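Local atomic coordinates of hypothetical protein PH1570 (Pyrococcus horikoshii, PDB entry 2HQ4), a protein that is of unknown function but belongs to the Ph1570 family and folds as an antiparallel beta sheet packed with helices. Residues 130-141 with 151-161. Residues are numbered along the deposited sequence; the frame is centred on the assembly and turned at random.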
ATOM      1  N   VAL A 130       8.171   1.037  -8.883  1.00 19.53           N
ATOM      2  CA  VAL A 130       7.049   1.966  -8.718  1.00 19.74           C
ATOM      3  C   VAL A 130       6.381   2.198 -10.089  1.00 20.56           C
ATOM      4  O   VAL A 130       6.995   2.812 -10.997  1.00 20.74           O
ATOM      5  CB  VAL A 130       7.488   3.313  -8.014  1.00 19.95           C
ATOM      6  CG1 VAL A 130       6.303   4.218  -7.737  1.00 18.77           C
ATOM      7  CG2 VAL A 130       8.252   3.053  -6.746  1.00 20.15           C
ATOM      8  N   GLY A 131       5.139   1.713 -10.217  1.00 19.96           N
ATOM      9  CA  GLY A 131       4.310   1.917 -11.397  1.00 21.02           C
ATOM     10  C   GLY A 131       3.276   3.015 -11.167  1.00 21.14           C
ATOM     11  O   GLY A 131       3.130   3.529 -10.050  1.00 20.17           O
ATOM     12  N   ASN A 132       2.510   3.349 -12.202  1.00 20.91           N
ATOM     13  CA  ASN A 132       1.446   4.364 -12.029  1.00 22.62           C
ATOM     14  C   ASN A 132       0.225   3.845 -11.263  1.00 20.85           C
ATOM     15  O   ASN A 132      -0.559   4.640 -10.770  1.00 21.39           O
ATOM     16  CB  ASN A 132       0.988   4.968 -13.380  1.00 24.49           C
ATOM     17  CG  ASN A 132       0.159   4.003 -14.185  1.00 30.28           C
ATOM     18  OD1 ASN A 132       0.685   3.186 -14.926  1.00 39.36           O
ATOM     19  ND2 ASN A 132      -1.140   4.060 -14.009  1.00 35.85           N
ATOM     20  N   TYR A 133       0.042   2.527 -11.220  1.00 19.57           N
ATOM     21  CA  TYR A 133      -1.055   1.911 -10.441  1.00 19.90           C
ATOM     22  C   TYR A 133      -0.610   0.797  -9.498  1.00 17.85           C
ATOM     23  O   TYR A 133      -1.449   0.101  -8.951  1.00 16.75           O
ATOM     24  CB  TYR A 133      -2.157   1.358 -11.359  1.00 20.64           C
ATOM     25  CG  TYR A 133      -1.695   0.210 -12.228  1.00 23.04           C
ATOM     26  CD1 TYR A 133      -2.043  -1.108 -11.912  1.00 24.15           C
ATOM     27  CD2 TYR A 133      -0.919   0.445 -13.392  1.00 24.55           C
ATOM     28  CE1 TYR A 133      -1.634  -2.176 -12.712  1.00 26.55           C
ATOM     29  CE2 TYR A 133      -0.471  -0.631 -14.197  1.00 25.33           C
ATOM     30  CZ  TYR A 133      -0.839  -1.923 -13.858  1.00 24.63           C
ATOM     31  OH  TYR A 133      -0.433  -2.996 -14.627  1.00 26.50           O
ATOM     32  N   PHE A 134       0.691   0.630  -9.331  1.00 17.96           N
ATOM     33  CA  PHE A 134       1.217  -0.424  -8.475  1.00 17.39           C
ATOM     34  C   PHE A 134       2.595  -0.125  -7.919  1.00 17.07           C
ATOM     35  O   PHE A 134       3.349   0.702  -8.458  1.00 18.17           O
ATOM     36  CB  PHE A 134       1.285  -1.763  -9.242  1.00 17.62           C
ATOM     37  CG  PHE A 134       2.289  -1.759 -10.355  1.00 18.86           C
ATOM     38  CD1 PHE A 134       3.610  -2.186 -10.142  1.00 22.70           C
ATOM     39  CD2 PHE A 134       1.924  -1.322 -11.622  1.00 21.84           C
ATOM     40  CE1 PHE A 134       4.542  -2.196 -11.189  1.00 23.64           C
ATOM     41  CE2 PHE A 134       2.870  -1.312 -12.688  1.00 20.06           C
ATOM     42  CZ  PHE A 134       4.151  -1.754 -12.468  1.00 22.36           C
ATOM     43  N   ILE A 135       2.921  -0.827  -6.831  1.00 16.20           N
ATOM     44  CA  ILE A 135       4.265  -0.885  -6.276  1.00 16.46           C
ATOM     45  C   ILE A 135       4.607  -2.321  -5.883  1.00 17.24           C
ATOM     46  O   ILE A 135       3.790  -3.020  -5.241  1.00 15.86           O
ATOM     47  CB  ILE A 135       4.412  -0.016  -5.018  1.00 17.47           C
ATOM     48  CG1 ILE A 135       4.345   1.475  -5.376  1.00 15.41           C
ATOM     49  CG2 ILE A 135       5.760  -0.341  -4.219  1.00 14.83           C
ATOM     50  CD1 ILE A 135       4.157   2.300  -4.102  1.00 14.77           C
ATOM     51  N   LEU A 136       5.786  -2.776  -6.307  1.00 16.48           N
ATOM     52  CA  LEU A 136       6.285  -4.058  -5.828  1.00 18.07           C
ATOM     53  C   LEU A 136       7.456  -3.706  -4.932  1.00 17.23           C
ATOM     54  O   LEU A 136       8.414  -3.087  -5.402  1.00 17.62           O
ATOM     55  CB  LEU A 136       6.792  -4.928  -7.001  1.00 18.41           C
ATOM     56  CG  LEU A 136       7.525  -6.236  -6.571  1.00 19.31           C
ATOM     57  CD1 LEU A 136       6.577  -7.162  -5.817  1.00 20.32           C
ATOM     58  CD2 LEU A 136       8.101  -6.978  -7.788  1.00 19.35           C
ATOM     59  N   ASP A 137       7.393  -4.068  -3.657  1.00 19.07           N
ATOM     60  CA  ASP A 137       8.496  -3.765  -2.742  1.00 19.58           C
ATOM     61  C   ASP A 137       9.348  -5.009  -2.460  1.00 20.20           C
ATOM     62  O   ASP A 137       8.927  -6.122  -2.738  1.00 20.15           O
ATOM     63  CB  ASP A 137       8.010  -3.040  -1.459  1.00 21.24           C
ATOM     64  CG  ASP A 137       7.329  -3.976  -0.443  1.00 22.12           C
ATOM     65  OD1 ASP A 137       7.626  -5.193  -0.387  1.00 23.22           O
ATOM     66  OD2 ASP A 137       6.519  -3.458   0.344  1.00 23.57           O
ATOM     67  N   PRO A 138      10.586  -4.804  -1.996  1.00 20.18           N
ATOM     68  CA  PRO A 138      11.437  -5.931  -1.728  1.00 21.44           C
ATOM     69  C   PRO A 138      11.109  -6.736  -0.479  1.00 21.08           C
ATOM     70  O   PRO A 138      11.842  -7.665  -0.175  1.00 21.83           O
ATOM     71  CB  PRO A 138      12.838  -5.299  -1.649  1.00 21.33           C
ATOM     72  CG  PRO A 138      12.603  -3.934  -1.197  1.00 21.24           C
ATOM     73  CD  PRO A 138      11.273  -3.519  -1.770  1.00 20.53           C
ATOM     74  N   ARG A 139       9.995  -6.427   0.189  1.00 20.60           N
ATOM     75  CA  ARG A 139       9.483  -7.258   1.270  1.00 20.45           C
ATOM     76  C   ARG A 139       8.413  -8.194   0.803  1.00 21.06           C
ATOM     77  O   ARG A 139       7.779  -8.906   1.607  1.00 21.37           O
ATOM     78  CB  ARG A 139       8.982  -6.361   2.405  1.00 19.83           C
ATOM     79  CG  ARG A 139      10.134  -5.788   3.143  1.00 17.63           C
ATOM     80  CD  ARG A 139       9.745  -4.787   4.243  1.00 20.45           C
ATOM     81  NE  ARG A 139      10.980  -4.329   4.869  1.00 21.38           N
ATOM     82  CZ  ARG A 139      11.048  -3.749   6.066  1.00 24.33           C
ATOM     83  NH1 ARG A 139       9.964  -3.573   6.769  1.00 21.85           N
ATOM     84  NH2 ARG A 139      12.210  -3.395   6.567  1.00 22.86           N
ATOM     85  N   GLY A 140       8.246  -8.244  -0.510  1.00 19.73           N
ATOM     86  CA  GLY A 140       7.332  -9.181  -1.115  1.00 19.92           C
ATOM     87  C   GLY A 140       5.863  -8.815  -1.151  1.00 20.31           C
ATOM     88  O   GLY A 140       4.986  -9.694  -1.137  1.00 18.96           O
ATOM     89  N   ARG A 141       5.599  -7.510  -1.161  1.00 20.87           N
ATOM     90  CA  ARG A 141       4.233  -7.000  -1.145  1.00 20.39           C
ATOM     91  C   ARG A 141       4.017  -6.217  -2.425  1.00 20.06           C
ATOM     92  O   ARG A 141       4.900  -5.428  -2.855  1.00 20.87           O
ATOM     93  CB  ARG A 141       4.052  -6.087   0.060  1.00 21.35           C
ATOM     94  CG  ARG A 141       4.459  -6.809   1.334  1.00 22.25           C
ATOM     95  CD  ARG A 141       4.389  -5.923   2.497  1.00 23.35           C
ATOM     96  NE  ARG A 141       5.363  -4.828   2.499  1.00 21.44           N
ATOM     97  CZ  ARG A 141       5.565  -4.106   3.577  1.00 26.33           C
ATOM     98  NH1 ARG A 141       4.873  -4.423   4.664  1.00 32.83           N
ATOM     99  NH2 ARG A 141       6.442  -3.123   3.603  1.00 27.61           N
ATOM    100  N   ALA A 151       1.086   6.372  -4.706  1.00 17.69           N
ATOM    101  CA  ALA A 151       2.430   5.787  -4.517  1.00 18.38           C
ATOM    102  C   ALA A 151       3.162   6.389  -3.321  1.00 17.92           C
ATOM    103  O   ALA A 151       3.682   5.657  -2.513  1.00 16.28           O
ATOM    104  CB  ALA A 151       3.325   5.905  -5.792  1.00 17.72           C
ATOM    105  N   ASN A 152       3.203   7.722  -3.213  1.00 18.09           N
ATOM    106  CA  ASN A 152       3.950   8.370  -2.108  1.00 18.11           C
ATOM    107  C   ASN A 152       3.413   8.070  -0.721  1.00 16.99           C
ATOM    108  O   ASN A 152       4.180   8.046   0.235  1.00 17.58           O
ATOM    109  CB  ASN A 152       4.049   9.908  -2.291  1.00 17.71           C
ATOM    110  CG  ASN A 152       4.634  10.285  -3.685  1.00 20.99           C
ATOM    111  OD1 ASN A 152       5.768  10.786  -3.789  1.00 23.69           O
ATOM    112  ND2 ASN A 152       3.877   9.996  -4.736  1.00 17.72           N
ATOM    113  N   LYS A 153       2.108   7.905  -0.626  1.00 17.88           N
ATOM    114  CA  LYS A 153       1.433   7.558   0.629  1.00 19.06           C
ATOM    115  C   LYS A 153       1.901   6.179   1.130  1.00 19.70           C
ATOM    116  O   LYS A 153       1.987   5.954   2.351  1.00 20.02           O
ATOM    117  CB  LYS A 153      -0.061   7.537   0.414  1.00 18.58           C
ATOM    118  CG  LYS A 153      -0.653   8.943   0.020  1.00 21.16           C
ATOM    119  CD  LYS A 153      -2.180   8.818  -0.124  1.00 21.38           C
ATOM    120  CE  LYS A 153      -2.878  10.151  -0.540  1.00 22.01           C
ATOM    121  NZ  LYS A 153      -2.163  11.397  -0.138  1.00 25.04           N
ATOM    122  N   ILE A 154       2.135   5.269   0.189  1.00 18.37           N
ATOM    123  CA  ILE A 154       2.665   3.913   0.471  1.00 18.79           C
ATOM    124  C   ILE A 154       4.138   3.942   0.761  1.00 20.24           C
ATOM    125  O   ILE A 154       4.590   3.354   1.763  1.00 21.69           O
ATOM    126  CB  ILE A 154       2.341   2.909  -0.691  1.00 17.65           C
ATOM    127  CG1 ILE A 154       0.832   2.696  -0.821  1.00 15.79           C
ATOM    128  CG2 ILE A 154       3.008   1.509  -0.493  1.00 17.95           C
ATOM    129  CD1 ILE A 154       0.424   2.181  -2.220  1.00 15.81           C
ATOM    130  N   LEU A 155       4.898   4.642  -0.085  1.00 22.27           N
ATOM    131  CA  LEU A 155       6.356   4.634  -0.035  1.00 24.02           C
ATOM    132  C   LEU A 155       6.856   5.125   1.319  1.00 26.19           C
ATOM    133  O   LEU A 155       7.917   4.691   1.784  1.00 25.70           O
ATOM    134  CB  LEU A 155       6.937   5.498  -1.153  1.00 24.26           C
ATOM    135  CG  LEU A 155       6.856   4.987  -2.597  1.00 25.54           C
ATOM    136  CD1 LEU A 155       7.351   6.073  -3.605  1.00 26.20           C
ATOM    137  CD2 LEU A 155       7.651   3.684  -2.711  1.00 26.29           C
ATOM    138  N   LYS A 156       6.053   5.982   1.958  1.00 26.98           N
ATOM    139  CA  LYS A 156       6.400   6.572   3.268  1.00 29.73           C
ATOM    140  C   LYS A 156       6.502   5.508   4.394  1.00 29.20           C
ATOM    141  O   LYS A 156       7.244   5.689   5.375  1.00 27.98           O
ATOM    142  CB  LYS A 156       5.367   7.635   3.620  1.00 28.74           C
ATOM    143  CG  LYS A 156       5.489   8.229   5.005  1.00 34.14           C
ATOM    144  CD  LYS A 156       4.478   9.365   5.223  1.00 33.82           C
ATOM    145  CE  LYS A 156       4.404  10.283   4.015  1.00 38.59           C
ATOM    146  NZ  LYS A 156       3.466  11.403   4.288  1.00 41.00           N
ATOM    147  N   TYR A 157       5.779   4.405   4.231  1.00 29.38           N
ATOM    148  CA  TYR A 157       5.578   3.453   5.329  1.00 30.82           C
ATOM    149  C   TYR A 157       6.053   2.044   5.043  1.00 31.44           C
ATOM    150  O   TYR A 157       5.982   1.170   5.938  1.00 30.63           O
ATOM    151  CB  TYR A 157       4.109   3.400   5.733  1.00 29.67           C
ATOM    152  CG  TYR A 157       3.621   4.719   6.261  1.00 30.24           C
ATOM    153  CD1 TYR A 157       4.182   5.278   7.407  1.00 28.71           C
ATOM    154  CD2 TYR A 157       2.583   5.394   5.630  1.00 28.36           C
ATOM    155  CE1 TYR A 157       3.723   6.500   7.902  1.00 30.27           C
ATOM    156  CE2 TYR A 157       2.120   6.614   6.115  1.00 30.57           C
ATOM    157  CZ  TYR A 157       2.698   7.151   7.237  1.00 28.92           C
ATOM    158  OH  TYR A 157       2.230   8.349   7.708  1.00 32.65           O
ATOM    159  N   ILE A 158       6.551   1.800   3.838  1.00 32.67           N
ATOM    160  CA  ILE A 158       6.859   0.393   3.489  1.00 34.37           C
ATOM    161  C   ILE A 158       8.109  -0.134   4.135  1.00 35.71           C
ATOM    162  O   ILE A 158       8.392  -1.343   4.039  1.00 36.05           O
ATOM    163  CB  ILE A 158       6.981   0.112   1.968  1.00 34.47           C
ATOM    164  CG1 ILE A 158       8.050   1.010   1.322  1.00 34.47           C
ATOM    165  CG2 ILE A 158       5.614   0.110   1.302  1.00 32.62           C
ATOM    166  CD1 ILE A 158       8.311   0.649  -0.168  1.00 33.92           C
ATOM    167  N   TRP A 159       8.878   0.756   4.755  1.00 38.00           N
ATOM    168  CA  TRP A 159      10.144   0.328   5.375  1.00 40.92           C
ATOM    169  C   TRP A 159       9.984   0.038   6.835  1.00 41.75           C
ATOM    170  O   TRP A 159      10.873  -0.544   7.442  1.00 42.50           O
ATOM    171  CB  TRP A 159      11.235   1.368   5.156  1.00 41.42           C
ATOM    172  CG  TRP A 159      11.443   1.574   3.733  1.00 43.34           C
ATOM    173  CD1 TRP A 159      11.189   2.713   3.027  1.00 42.65           C
ATOM    174  CD2 TRP A 159      11.895   0.590   2.781  1.00 43.25           C
ATOM    175  NE1 TRP A 159      11.475   2.508   1.697  1.00 44.16           N
ATOM    176  CE2 TRP A 159      11.910   1.218   1.517  1.00 43.60           C
ATOM    177  CE3 TRP A 159      12.302  -0.754   2.880  1.00 43.89           C
ATOM    178  CZ2 TRP A 159      12.307   0.548   0.346  1.00 43.04           C
ATOM    179  CZ3 TRP A 159      12.700  -1.429   1.712  1.00 43.57           C
ATOM    180  CH2 TRP A 159      12.712  -0.766   0.469  1.00 43.20           C
ATOM    181  N   LYS A 160       8.860   0.481   7.391  1.00 42.74           N
ATOM    182  CA  LYS A 160       8.587   0.409   8.813  1.00 44.46           C
ATOM    183  C   LYS A 160       7.970  -0.914   9.319  1.00 45.18           C
ATOM    184  O   LYS A 160       8.017  -1.183  10.524  1.00 45.56           O
ATOM    185  CB  LYS A 160       7.691   1.584   9.240  1.00 44.77           C
ATOM    186  CG  LYS A 160       8.415   2.787   9.814  1.00 47.34           C
ATOM    187  CD  LYS A 160       7.736   3.211  11.135  1.00 51.56           C
ATOM    188  CE  LYS A 160       8.170   4.602  11.632  1.00 52.50           C
ATOM    189  NZ  LYS A 160       7.833   5.685  10.644  1.00 51.91           N
ATOM    190  N   TRP A 161       7.404  -1.752   8.442  1.00 45.98           N
ATOM    191  CA  TRP A 161       6.623  -2.915   8.939  1.00 45.40           C
ATOM    192  C   TRP A 161       6.631  -4.261   8.155  1.00 46.11           C
ATOM    193  O   TRP A 161       7.518  -4.555   7.336  1.00 46.34           O
ATOM    194  CB  TRP A 161       5.174  -2.453   9.222  1.00 44.67           C
ATOM    195  CG  TRP A 161       5.074  -1.411  10.325  1.00 43.32           C
ATOM    196  CD1 TRP A 161       5.348  -1.598  11.659  1.00 43.27           C
ATOM    197  CD2 TRP A 161       4.671  -0.041  10.194  1.00 42.70           C
ATOM    198  NE1 TRP A 161       5.148  -0.433  12.359  1.00 42.34           N
ATOM    199  CE2 TRP A 161       4.734   0.541  11.485  1.00 42.96           C
ATOM    200  CE3 TRP A 161       4.270   0.756   9.112  1.00 42.63           C
ATOM    201  CZ2 TRP A 161       4.405   1.882  11.722  1.00 42.99           C
ATOM    202  CZ3 TRP A 161       3.955   2.089   9.347  1.00 42.14           C
ATOM    203  CH2 TRP A 161       4.016   2.636  10.644  1.00 42.35           C
TER
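Ile135 packs against the last turn of helix 150-155: its CD1 lies 3.9 Å from Ile154 CG2 and 4.0 Å from Leu155 CD2, with the Ile135 and Ile154 side chains reaching tip to tip. Val130 extends this apolar patch, placing CG1 3.9 Å from Ala151 CB. Further along, Pro138 CG touches the rim of the Trp159 indole at CH2 (3.6 Å), the pyrrolidine crossing the aromatic side chain at about a right angle. Arg139, extended from CG to NE, brings NH1 2.7 Å from Trp161 O, a weak hydrogen bond bent to 130°, while its stronger partner is Glu125, whose OE1 forms a salt bridge with NE. Behind this contact, Asp137 organises the turn. OD1 accepts the backbone N-H groups of Arg139 and Arg141 from opposite faces of the carboxylate, and OD2 uses its syn lone pair for Arg141 NE (2.8 Å), a salt bridge that fixes the guanidinium beside Ile158. The bend at chi3 (-67°) folds Arg141 back to this carboxylate. Axes of strand 134-136 and helix segment 151-155 approach to 9.5 Å at 28°; Ile154 on Phe143 and Phe145, with Leu155 and Ile158 on Leu128, places the C-terminal segment against an antiparallel sheet, beside a type I turn with G1 bulge, Asp137 to Gly140, reinforced by an Asx turn.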